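Long-range contacts in Lmaj004144AAA protein (Leishmania major, PDB 1Y63), which probably acts as a broad-specificity nucleoside monophosphate kinase that also hydrolyses ATP and takes part in maturing the small ribosomal subunit: residues G22-A27 and V87-S92; I13-T18 and M103-H108; L40-L45 and D74-I79. One frame throughout, in Å; residues are numbered along the deposited sequence.

Interaction 1: G22-A27 and V87-S92; sequences GKTSMA and VVDYHS. With MN (manganese (II) ion), chain B; ADP (adenosine-5'-diphosphate), chain Q.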
loop_
_atom_site.group_PDB
_atom_site.type_symbol
_atom_site.label_atom_id
_atom_site.label_comp_id
_atom_site.label_asym_id
_atom_site.label_seq_id
_atom_site.Cartn_x
_atom_site.Cartn_y
_atom_site.Cartn_z
ATOM N N GLY A 22 -2.745 0.804 8.563
ATOM C CA GLY A 22 -3.515 -0.428 8.385
ATOM C C GLY A 22 -3.386 -1.134 7.071
ATOM O O GLY A 22 -4.272 -1.920 6.720
ATOM N N LYS A 23 -2.308 -0.864 6.331
ATOM C CA LYS A 23 -2.154 -1.406 4.957
ATOM C C LYS A 23 -2.146 -2.914 4.909
ATOM O O LYS A 23 -2.889 -3.536 4.151
ATOM C CB LYS A 23 -0.888 -0.860 4.300
ATOM C CG LYS A 23 -0.778 0.636 4.200
ATOM C CD LYS A 23 0.545 1.037 3.593
ATOM C CE LYS A 23 1.736 0.683 4.434
ATOM N NZ LYS A 23 1.724 1.439 5.736
ATOM N N THR A 24 -1.300 -3.520 5.738
ATOM C CA THR A 24 -1.162 -4.967 5.736
ATOM C C THR A 24 -2.441 -5.633 6.206
ATOM O O THR A 24 -2.892 -6.642 5.603
ATOM C CB THR A 24 0.061 -5.386 6.577
ATOM O OG1 THR A 24 1.242 -4.798 6.012
ATOM C CG2 THR A 24 0.190 -6.931 6.593
ATOM N N SER A 25 -3.055 -5.066 7.238
ATOM C CA SER A 25 -4.327 -5.579 7.742
ATOM C C SER A 25 -5.411 -5.551 6.664
ATOM O O SER A 25 -6.164 -6.508 6.493
ATOM C CB SER A 25 -4.772 -4.823 8.976
ATOM O OG SER A 25 -3.815 -4.976 10.012
ATOM N N MET A 26 -5.507 -4.425 5.967
ATOM C CA MET A 26 -6.507 -4.302 4.895
ATOM C C MET A 26 -6.197 -5.220 3.733
ATOM O O MET A 26 -7.085 -5.870 3.201
ATOM C CB MET A 26 -6.658 -2.879 4.405
ATOM C CG MET A 26 -7.789 -2.746 3.397
ATOM S SD MET A 26 -8.069 -1.045 2.885
ATOM C CE MET A 26 -8.833 -0.407 4.373
ATOM N N ALA A 27 -4.927 -5.318 3.351
ATOM C CA ALA A 27 -4.556 -6.192 2.241
ATOM C C ALA A 27 -4.864 -7.662 2.588
ATOM O O ALA A 27 -5.284 -8.440 1.712
ATOM C CB ALA A 27 -3.106 -6.027 1.903
ATOM N N VAL A 87 -2.966 -7.682 -4.661
ATOM C CA VAL A 87 -3.101 -6.534 -3.757
ATOM C C VAL A 87 -1.722 -6.241 -3.191
ATOM O O VAL A 87 -1.132 -7.051 -2.458
ATOM C CB VAL A 87 -4.205 -6.721 -2.667
ATOM C CG1 VAL A 87 -4.024 -8.004 -1.832
ATOM C CG2 VAL A 87 -4.288 -5.481 -1.772
ATOM N N VAL A 88 -1.182 -5.117 -3.603
ATOM C CA VAL A 88 0.173 -4.734 -3.234
ATOM C C VAL A 88 0.071 -3.772 -2.052
ATOM O O VAL A 88 -0.831 -2.920 -2.007
ATOM C CB VAL A 88 0.878 -4.039 -4.396
ATOM C CG1 VAL A 88 2.256 -3.566 -3.990
ATOM C CG2 VAL A 88 0.999 -5.004 -5.561
ATOM N N ASP A 89 1.001 -3.923 -1.118
ATOM C CA ASP A 89 0.958 -3.254 0.176
ATOM C C ASP A 89 2.301 -2.571 0.387
ATOM O O ASP A 89 3.307 -3.258 0.499
ATOM C CB ASP A 89 0.674 -4.386 1.183
ATOM C CG ASP A 89 1.085 -4.103 2.571
ATOM O OD1 ASP A 89 1.375 -2.968 2.935
ATOM O OD2 ASP A 89 1.024 -5.091 3.351
ATOM N N TYR A 90 2.335 -1.231 0.368
ATOM C CA TYR A 90 3.614 -0.486 0.561
ATOM C C TYR A 90 3.369 0.938 0.981
ATOM O O TYR A 90 2.398 1.539 0.536
ATOM C CB TYR A 90 4.475 -0.491 -0.727
ATOM C CG TYR A 90 5.958 -0.191 -0.527
ATOM C CD1 TYR A 90 6.683 -0.776 0.506
ATOM C CD2 TYR A 90 6.658 0.595 -1.446
ATOM C CE1 TYR A 90 8.053 -0.535 0.651
ATOM C CE2 TYR A 90 8.025 0.812 -1.319
ATOM C CZ TYR A 90 8.705 0.246 -0.277
ATOM O OH TYR A 90 10.066 0.482 -0.146
ATOM N N HIS A 91 4.292 1.487 1.774
ATOM C CA HIS A 91 4.162 2.845 2.296
ATOM C C HIS A 91 4.446 3.891 1.220
ATOM O O HIS A 91 4.063 5.038 1.375
ATOM C CB HIS A 91 5.055 3.049 3.524
ATOM C CG HIS A 91 6.521 2.943 3.240
ATOM N ND1 HIS A 91 7.281 1.855 3.598
ATOM C CD2 HIS A 91 7.368 3.806 2.634
ATOM C CE1 HIS A 91 8.535 2.046 3.220
ATOM N NE2 HIS A 91 8.612 3.216 2.620
ATOM N N SER A 92 5.118 3.487 0.146
ATOM C CA SER A 92 5.424 4.379 -0.969
ATOM C C SER A 92 4.686 3.936 -2.199
ATOM O O SER A 92 4.243 2.803 -2.285
ATOM C CB SER A 92 6.911 4.390 -1.241
ATOM O OG SER A 92 7.625 4.902 -0.118
HETATM MN MN MN B . 2.525 -3.415 7.003
HETATM P PB ADP Q . 0.678 -0.960 8.287
HETATM O O1B ADP Q . 1.951 -0.503 8.971
HETATM O O2B ADP Q . 0.046 0.187 7.527
HETATM O O3B ADP Q . 0.832 -2.238 7.466
HETATM P PA ADP Q . -0.912 -2.676 10.010
HETATM O O1A ADP Q . -1.883 -3.346 9.061
HETATM O O2A ADP Q . 0.316 -3.494 10.405
HETATM O O3A ADP Q . -0.435 -1.266 9.451
HETATM O "O5'" ADP Q . -1.685 -2.213 11.336
HETATM C "C5'" ADP Q . -1.001 -2.243 12.581
HETATM C "C4'" ADP Q . -2.040 -2.606 13.613
HETATM O "O4'" ADP Q . -3.087 -1.639 13.594
HETATM C "C3'" ADP Q . -2.735 -3.931 13.354
HETATM O "O3'" ADP Q . -1.990 -5.059 13.803
HETATM C "C2'" ADP Q . -4.020 -3.744 14.112
HETATM O "O2'" ADP Q . -3.795 -3.868 15.512
HETATM C "C1'" ADP Q . -4.324 -2.288 13.879
HETATM N N9 ADP Q . -5.240 -1.954 12.774
HETATM C C8 ADP Q . -4.993 -1.857 11.426
HETATM N N7 ADP Q . -6.095 -1.447 10.761
HETATM C C5 ADP Q . -7.072 -1.254 11.713
HETATM C C6 ADP Q . -8.458 -0.820 11.666
HETATM N N6 ADP Q . -9.030 -0.483 10.493
HETATM N N1 ADP Q . -9.109 -0.754 12.847
HETATM C C2 ADP Q . -8.497 -1.084 14.015
HETATM N N3 ADP Q . -7.224 -1.494 14.164
HETATM C C4 ADP Q . -6.490 -1.592 13.020
HETATM O O HOH W 1 2.789 -2.499 5.084
HETATM O O HOH W 2 4.309 -4.663 6.617
HETATM O O HOH W 3 3.870 -1.913 7.984
HETATM O O HOH W 4 2.283 -4.523 8.894
#

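Interaction 2: I13-T18 and M103-H108; sequences ILITGT and MVVVLH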
loop_
_atom_site.group_PDB
_atom_site.type_symbol
_atom_site.label_atom_id
_atom_site.label_comp_id
_atom_site.label_asym_id
_atom_site.label_seq_id
_atom_site.Cartn_x
_atom_site.Cartn_y
_atom_site.Cartn_z
ATOM N N ILE A 13 -4.478 -3.894 -7.210
ATOM C CA ILE A 13 -4.753 -2.806 -6.264
ATOM C C ILE A 13 -3.504 -2.494 -5.465
ATOM O O ILE A 13 -2.771 -3.412 -5.067
ATOM C CB ILE A 13 -5.866 -3.232 -5.279
ATOM C CG1 ILE A 13 -7.135 -3.634 -6.042
ATOM C CG2 ILE A 13 -6.132 -2.127 -4.231
ATOM C CD1 ILE A 13 -8.157 -4.249 -5.121
ATOM N N LEU A 14 -3.251 -1.204 -5.228
ATOM C CA LEU A 14 -2.212 -0.766 -4.319
ATOM C C LEU A 14 -2.864 -0.176 -3.093
ATOM O O LEU A 14 -3.757 0.640 -3.208
ATOM C CB LEU A 14 -1.327 0.289 -4.974
ATOM C CG LEU A 14 -0.235 0.936 -4.098
ATOM C CD1 LEU A 14 0.743 -0.112 -3.597
ATOM C CD2 LEU A 14 0.464 2.021 -4.907
ATOM N N ILE A 15 -2.432 -0.650 -1.916
ATOM C CA ILE A 15 -2.809 -0.060 -0.623
ATOM C C ILE A 15 -1.566 0.644 -0.075
ATOM O O ILE A 15 -0.516 0.021 0.137
ATOM C CB ILE A 15 -3.304 -1.105 0.408
ATOM C CG1 ILE A 15 -4.305 -2.109 -0.190
ATOM C CG2 ILE A 15 -3.869 -0.389 1.624
ATOM C CD1 ILE A 15 -5.549 -1.531 -0.743
ATOM N N THR A 16 -1.667 1.950 0.103
ATOM C CA THR A 16 -0.542 2.742 0.575
ATOM C C THR A 16 -1.014 3.667 1.726
ATOM O O THR A 16 -2.196 3.655 2.100
ATOM C CB THR A 16 0.114 3.496 -0.600
ATOM O OG1 THR A 16 1.356 4.071 -0.170
ATOM C CG2 THR A 16 -0.806 4.627 -1.152
ATOM N N GLY A 17 -0.090 4.400 2.330
ATOM C CA GLY A 17 -0.360 5.106 3.560
ATOM C C GLY A 17 0.821 5.019 4.498
ATOM O O GLY A 17 1.656 4.117 4.401
ATOM N N THR A 18 0.885 5.963 5.415
ATOM C CA THR A 18 1.902 5.973 6.454
ATOM C C THR A 18 1.981 4.642 7.209
ATOM O O THR A 18 0.944 3.959 7.418
ATOM C CB THR A 18 1.544 7.065 7.477
ATOM O OG1 THR A 18 1.288 8.280 6.790
ATOM C CG2 THR A 18 2.638 7.276 8.466
ATOM N N MET A 103 -6.431 0.470 -9.213
ATOM C CA MET A 103 -6.955 1.149 -8.053
ATOM C C MET A 103 -5.807 1.423 -7.081
ATOM O O MET A 103 -4.921 0.561 -6.884
ATOM C CB MET A 103 -8.034 0.296 -7.360
ATOM C CG MET A 103 -8.749 1.000 -6.263
ATOM S SD MET A 103 -9.823 -0.166 -5.380
ATOM C CE MET A 103 -10.640 -0.969 -6.695
ATOM N N VAL A 104 -5.813 2.610 -6.469
ATOM C CA VAL A 104 -4.846 2.943 -5.423
ATOM C C VAL A 104 -5.640 3.441 -4.234
ATOM O O VAL A 104 -6.446 4.341 -4.373
ATOM C CB VAL A 104 -3.844 4.009 -5.872
ATOM C CG1 VAL A 104 -2.913 4.411 -4.746
ATOM C CG2 VAL A 104 -3.045 3.477 -7.058
ATOM N N VAL A 105 -5.466 2.794 -3.094
ATOM C CA VAL A 105 -6.192 3.144 -1.884
ATOM C C VAL A 105 -5.210 3.733 -0.919
ATOM O O VAL A 105 -4.186 3.106 -0.605
ATOM C CB VAL A 105 -6.822 1.895 -1.243
ATOM C CG1 VAL A 105 -7.586 2.266 -0.007
ATOM C CG2 VAL A 105 -7.693 1.158 -2.231
ATOM N N VAL A 106 -5.471 4.963 -0.469
ATOM C CA VAL A 106 -4.599 5.614 0.511
ATOM C C VAL A 106 -5.342 5.629 1.841
ATOM O O VAL A 106 -6.448 6.175 1.922
ATOM C CB VAL A 106 -4.277 7.079 0.112
ATOM C CG1 VAL A 106 -3.372 7.749 1.169
ATOM C CG2 VAL A 106 -3.657 7.202 -1.250
ATOM N N LEU A 107 -4.695 5.077 2.875
ATOM C CA LEU A 107 -5.254 5.009 4.209
ATOM C C LEU A 107 -4.747 6.154 5.073
ATOM O O LEU A 107 -3.576 6.498 5.030
ATOM C CB LEU A 107 -4.919 3.676 4.878
ATOM C CG LEU A 107 -5.304 2.407 4.096
ATOM C CD1 LEU A 107 -4.953 1.144 4.874
ATOM C CD2 LEU A 107 -6.745 2.471 3.769
ATOM N N HIS A 108 -5.677 6.733 5.832
ATOM C CA HIS A 108 -5.383 7.717 6.864
ATOM C C HIS A 108 -5.823 7.223 8.217
ATOM O O HIS A 108 -6.738 6.403 8.318
ATOM C CB HIS A 108 -6.101 9.025 6.544
ATOM C CG HIS A 108 -5.425 9.826 5.478
ATOM N ND1 HIS A 108 -4.157 10.344 5.640
ATOM C CD2 HIS A 108 -5.844 10.227 4.259
ATOM C CE1 HIS A 108 -3.827 11.029 4.558
ATOM N NE2 HIS A 108 -4.838 10.988 3.712
HETATM O O HOH W 5 -1.368 8.020 5.091
#

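Interaction 3: L40-L45 and D74-I79; sequences LEVGKL and DFMEPI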
loop_
_atom_site.group_PDB
_atom_site.type_symbol
_atom_site.label_atom_id
_atom_site.label_comp_id
_atom_site.label_asym_id
_atom_site.label_seq_id
_atom_site.Cartn_x
_atom_site.Cartn_y
_atom_site.Cartn_z
ATOM N N LEU A 40 0.984 -8.992 -1.908
ATOM C CA LEU A 40 2.443 -8.766 -2.013
ATOM C C LEU A 40 2.792 -7.720 -0.969
ATOM O O LEU A 40 2.381 -6.559 -1.074
ATOM C CB LEU A 40 2.862 -8.234 -3.374
ATOM C CG LEU A 40 2.814 -9.092 -4.623
ATOM C CD1 LEU A 40 1.406 -9.259 -5.160
ATOM C CD2 LEU A 40 3.690 -8.419 -5.668
ATOM N N GLU A 41 3.474 -8.147 0.085
ATOM C CA GLU A 41 3.918 -7.255 1.145
ATOM C C GLU A 41 5.293 -6.737 0.744
ATOM O O GLU A 41 6.299 -7.366 0.991
ATOM C CB GLU A 41 3.922 -8.010 2.505
ATOM C CG GLU A 41 4.084 -7.149 3.745
ATOM C CD GLU A 41 3.698 -7.845 5.066
ATOM O OE1 GLU A 41 3.031 -8.919 5.079
ATOM O OE2 GLU A 41 4.100 -7.327 6.118
ATOM N N VAL A 42 5.327 -5.568 0.114
ATOM C CA VAL A 42 6.559 -5.089 -0.506
ATOM C C VAL A 42 7.701 -4.869 0.484
ATOM O O VAL A 42 8.874 -5.117 0.153
ATOM C CB VAL A 42 6.245 -3.815 -1.330
ATOM C CG1 VAL A 42 7.510 -3.218 -1.924
ATOM C CG2 VAL A 42 5.251 -4.171 -2.403
ATOM N N GLY A 43 7.389 -4.424 1.700
ATOM C CA GLY A 43 8.438 -4.276 2.712
ATOM C C GLY A 43 9.204 -5.579 2.987
ATOM O O GLY A 43 10.422 -5.572 3.232
ATOM N N LYS A 44 8.495 -6.705 2.960
ATOM C CA LYS A 44 9.125 -8.017 3.114
ATOM C C LYS A 44 10.011 -8.327 1.912
ATOM O O LYS A 44 11.120 -8.823 2.067
ATOM C CB LYS A 44 8.074 -9.100 3.341
ATOM C CG LYS A 44 7.430 -9.017 4.726
ATOM C CD LYS A 44 6.595 -10.257 5.033
ATOM C CE LYS A 44 6.156 -10.279 6.495
ATOM N NZ LYS A 44 5.623 -11.618 6.875
ATOM N N LEU A 45 9.566 -7.968 0.706
ATOM C CA LEU A 45 10.412 -8.185 -0.473
ATOM C C LEU A 45 11.690 -7.384 -0.371
ATOM O O LEU A 45 12.777 -7.869 -0.691
ATOM C CB LEU A 45 9.683 -7.793 -1.759
ATOM C CG LEU A 45 8.417 -8.592 -2.028
ATOM C CD1 LEU A 45 7.735 -8.063 -3.276
ATOM C CD2 LEU A 45 8.709 -10.070 -2.169
ATOM N N ASP A 74 11.949 -4.874 -11.127
ATOM C CA ASP A 74 12.211 -6.012 -11.986
ATOM C C ASP A 74 11.717 -7.307 -11.336
ATOM O O ASP A 74 11.231 -8.207 -12.032
ATOM C CB ASP A 74 13.716 -6.129 -12.305
ATOM C CG ASP A 74 14.226 -5.056 -13.250
ATOM O OD1 ASP A 74 13.429 -4.364 -13.904
ATOM O OD2 ASP A 74 15.469 -4.929 -13.347
ATOM N N PHE A 75 11.869 -7.407 -10.008
ATOM C CA PHE A 75 11.398 -8.553 -9.240
ATOM C C PHE A 75 9.880 -8.654 -9.282
ATOM O O PHE A 75 9.311 -9.752 -9.459
ATOM C CB PHE A 75 11.904 -8.445 -7.794
ATOM C CG PHE A 75 11.625 -9.659 -6.964
ATOM C CD1 PHE A 75 10.394 -9.800 -6.321
ATOM C CD2 PHE A 75 12.598 -10.637 -6.799
ATOM C CE1 PHE A 75 10.130 -10.944 -5.550
ATOM C CE2 PHE A 75 12.339 -11.787 -6.007
ATOM C CZ PHE A 75 11.114 -11.919 -5.396
ATOM N N MET A 76 9.212 -7.511 -9.111
ATOM C CA MET A 76 7.747 -7.482 -9.066
ATOM C C MET A 76 7.070 -7.630 -10.432
ATOM O O MET A 76 5.981 -8.188 -10.529
ATOM C CB MET A 76 7.268 -6.196 -8.390
ATOM C CG MET A 76 7.572 -6.091 -6.931
ATOM S SD MET A 76 7.036 -4.524 -6.252
ATOM C CE MET A 76 5.234 -4.694 -6.372
ATOM N N GLU A 77 7.723 -7.145 -11.489
ATOM C CA GLU A 77 7.111 -7.109 -12.804
ATOM C C GLU A 77 6.414 -8.408 -13.221
ATOM O O GLU A 77 5.250 -8.369 -13.584
ATOM C CB GLU A 77 8.123 -6.652 -13.859
ATOM C CG GLU A 77 7.602 -6.711 -15.299
ATOM C CD GLU A 77 6.624 -5.603 -15.654
ATOM O OE1 GLU A 77 6.628 -4.532 -14.999
ATOM O OE2 GLU A 77 5.889 -5.792 -16.653
ATOM N N PRO A 78 7.125 -9.554 -13.210
ATOM C CA PRO A 78 6.431 -10.779 -13.638
ATOM C C PRO A 78 5.209 -11.139 -12.798
ATOM O O PRO A 78 4.222 -11.639 -13.360
ATOM C CB PRO A 78 7.520 -11.851 -13.537
ATOM C CG PRO A 78 8.509 -11.300 -12.586
ATOM C CD PRO A 78 8.535 -9.838 -12.874
ATOM N N ILE A 79 5.252 -10.848 -11.494
ATOM C CA ILE A 79 4.093 -11.103 -10.639
ATOM C C ILE A 79 2.939 -10.198 -11.078
ATOM O O ILE A 79 1.798 -10.623 -11.234
ATOM C CB ILE A 79 4.409 -10.871 -9.176
ATOM C CG1 ILE A 79 5.615 -11.723 -8.744
ATOM C CG2 ILE A 79 3.218 -11.227 -8.323
ATOM C CD1 ILE A 79 6.303 -11.210 -7.478
#

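Interaction 1: G22-A27 and V87-S92
The carboxylate of Asp89 has the start of helix 23-33 over one side of its plane: Lys23 CB lies 3.4 Å from Asp89 OD1, and Thr24 CA approaches OD2 from the same side. Glu41, of strand 37-41, lies against the other side. Nearly in the plane, Thr24 OG1 donates a 2.7 Å hydrogen bond to the syn lone pair of Asp89 OD2, which also bonds His39. Water 1 donates to Asp89 OD1 at 2.6 Å. With its proton directed to Asp89, Thr24 OG1 can bind manganese at 2.1 Å; its position anti to the carbonyl carbon (chi1 -60°) turns it to the metal. ADP O3B and four waters complete six ligands, so Asp89 acts through water 1. Lys23 CD passes Tyr90 O and CE passes His91 N; bends at chi3 and chi4 let NZ donate to ADP O2B at 2.8 Å, its charge suiting phosphate. The Gly22, Lys23, Thr24 and Ser25 amides also bind ADP, Gly22 with a positive phi that favours glycine. One turn on, small Ala27 lets the strand come close, CB 3.9 Å from Val87 CG2. This is the P-loop (Walker A) of a nucleoside triphosphatase fold, faced by an aspartate on the neighbouring strand, placed as in a Walker B motif.

Interaction 2: I13-T18 and M103-H108
Ile15 folds its CD1 over the branch of Val105, 3.7 Å from Val105 CB and about as near to Val105 CG2; a chi2 of -60° swings the methyl into that place. Its other branch, CG2, meets Leu107 CD1 at 3.8 Å. Ile13 lies alongside Val105 on this same face of the sheet, where Met103 also belongs. Helix 161-178 packs on this layer through Ile171, and helix 23-33 adds Lys23, Met26 and Ile30.

The opposite face carries Leu14 beside Val104 and Thr16 beside Val106, each pair pointing the same way. Thr16 CG2 is the methyl that touches Val106 CG2, at 3.8 Å, while OG1, anti to the backbone N (chi1 -170°), bonds Tyr90 O. Threonine suits the place because one branch is apolar and the other satisfies the backbone carbonyl of Tyr90. Phe101 and Tyr148 back Leu14.

Between the faces runs a parallel ladder joining the central strand 12-16 to its neighbour 103-108. Leu14 N bonds Met103 O, Val105 N reaches Leu14 O at 2.8 Å, Thr16 N bonds Val105 O, and Leu107 N reaches Thr16 O at 3.0 Å. Gly17 has a phi of 140°, a conformation that suits glycine, and a beta carbon here would run into Leu107 O. After Gly17 the chains separate, the first turning into the phosphate-binding loop. Water 5 bridges the divergence, accepting from Thr18 N and donating to Leu107 O at 2.7 Å.

Aliphatic side chains and the methionine fill the layers, so the polarity here is almost wholly that of the backbone. The amides and carbonyls that face each other are satisfied pairwise in nearly straight bonds between two apolar layers, and water 5 takes over where the direct bonds stop.

Interaction 3: L40-L45 and D74-I79
Leu40 and Ile79 meet tip to tip where a strand-to-helix junction, strand 37-41 running into helix 42-48, packs against helix 66-80. In adenylate kinases the helices inserted after the second strand of the sheet form the monophosphate-binding region, and this layer is in the corresponding place. Ile79 CG2 rests against both methyls of Leu40, 3.9 Å from Leu40 CD2 and 4.1 Å from Leu40 CD1.

Met76 supplies the middle of the contact. Its chain bends at chi3 (68°), which puts CE 4.0 Å from Val42 CG2 and 4.1 Å from Leu40 CD2; the side chains of Val42 and Met76 stand at about a right angle. Methionine suits this spot, since an unbranched, flexible thioether can reach between two branched neighbours. Further along, Leu45 splits its two methyls: CD1 lies 4.2 Å from Met76 CG, and CD2 slants against Phe75 CE1 at 3.8 Å. No polar group takes part, so the whole contact is apolar packing.

The next shell surrounds these groups: His86 and Met80 touch Leu40, while Val42 is flanked by Val88, Tyr90 and Leu72. Phe96 and Trp100 lie against Met76.

Helix 66-80 is kinked here: Pro78 N has no hydrogen to give, and Ile79 N likewise makes no bond to the turn before. On this helix, turned from the junction, Glu77 uses both carboxylate oxygens, OE2 in a salt bridge with Arg99 NH1 and OE1 accepting from Trp100 NE1.

From the N terminus, the chain lays down strand 12-16, passes through the phosphate-binding loop into helix 23-33, then forms strand 37-41 and helices 42-48 and 66-80 before returning as strands 85-89 and 103-108. Interaction 3 closes the innermost loop, from 40-45 to 74-79; interaction 1 encloses it, and interaction 2 encloses both, so the three contacts nest and none cross. All reach one parallel sheet: interaction 2 pairs two of its strands, interaction 1 sets the helix after one of them against the next strand, and interaction 3 packs helix 66-80 on the edge strand 37-41 and the start of helix 42-48. Backbone bonds Val88 to Ile13 and Ile15, and Leu40 to Val87 and Asp89, join them.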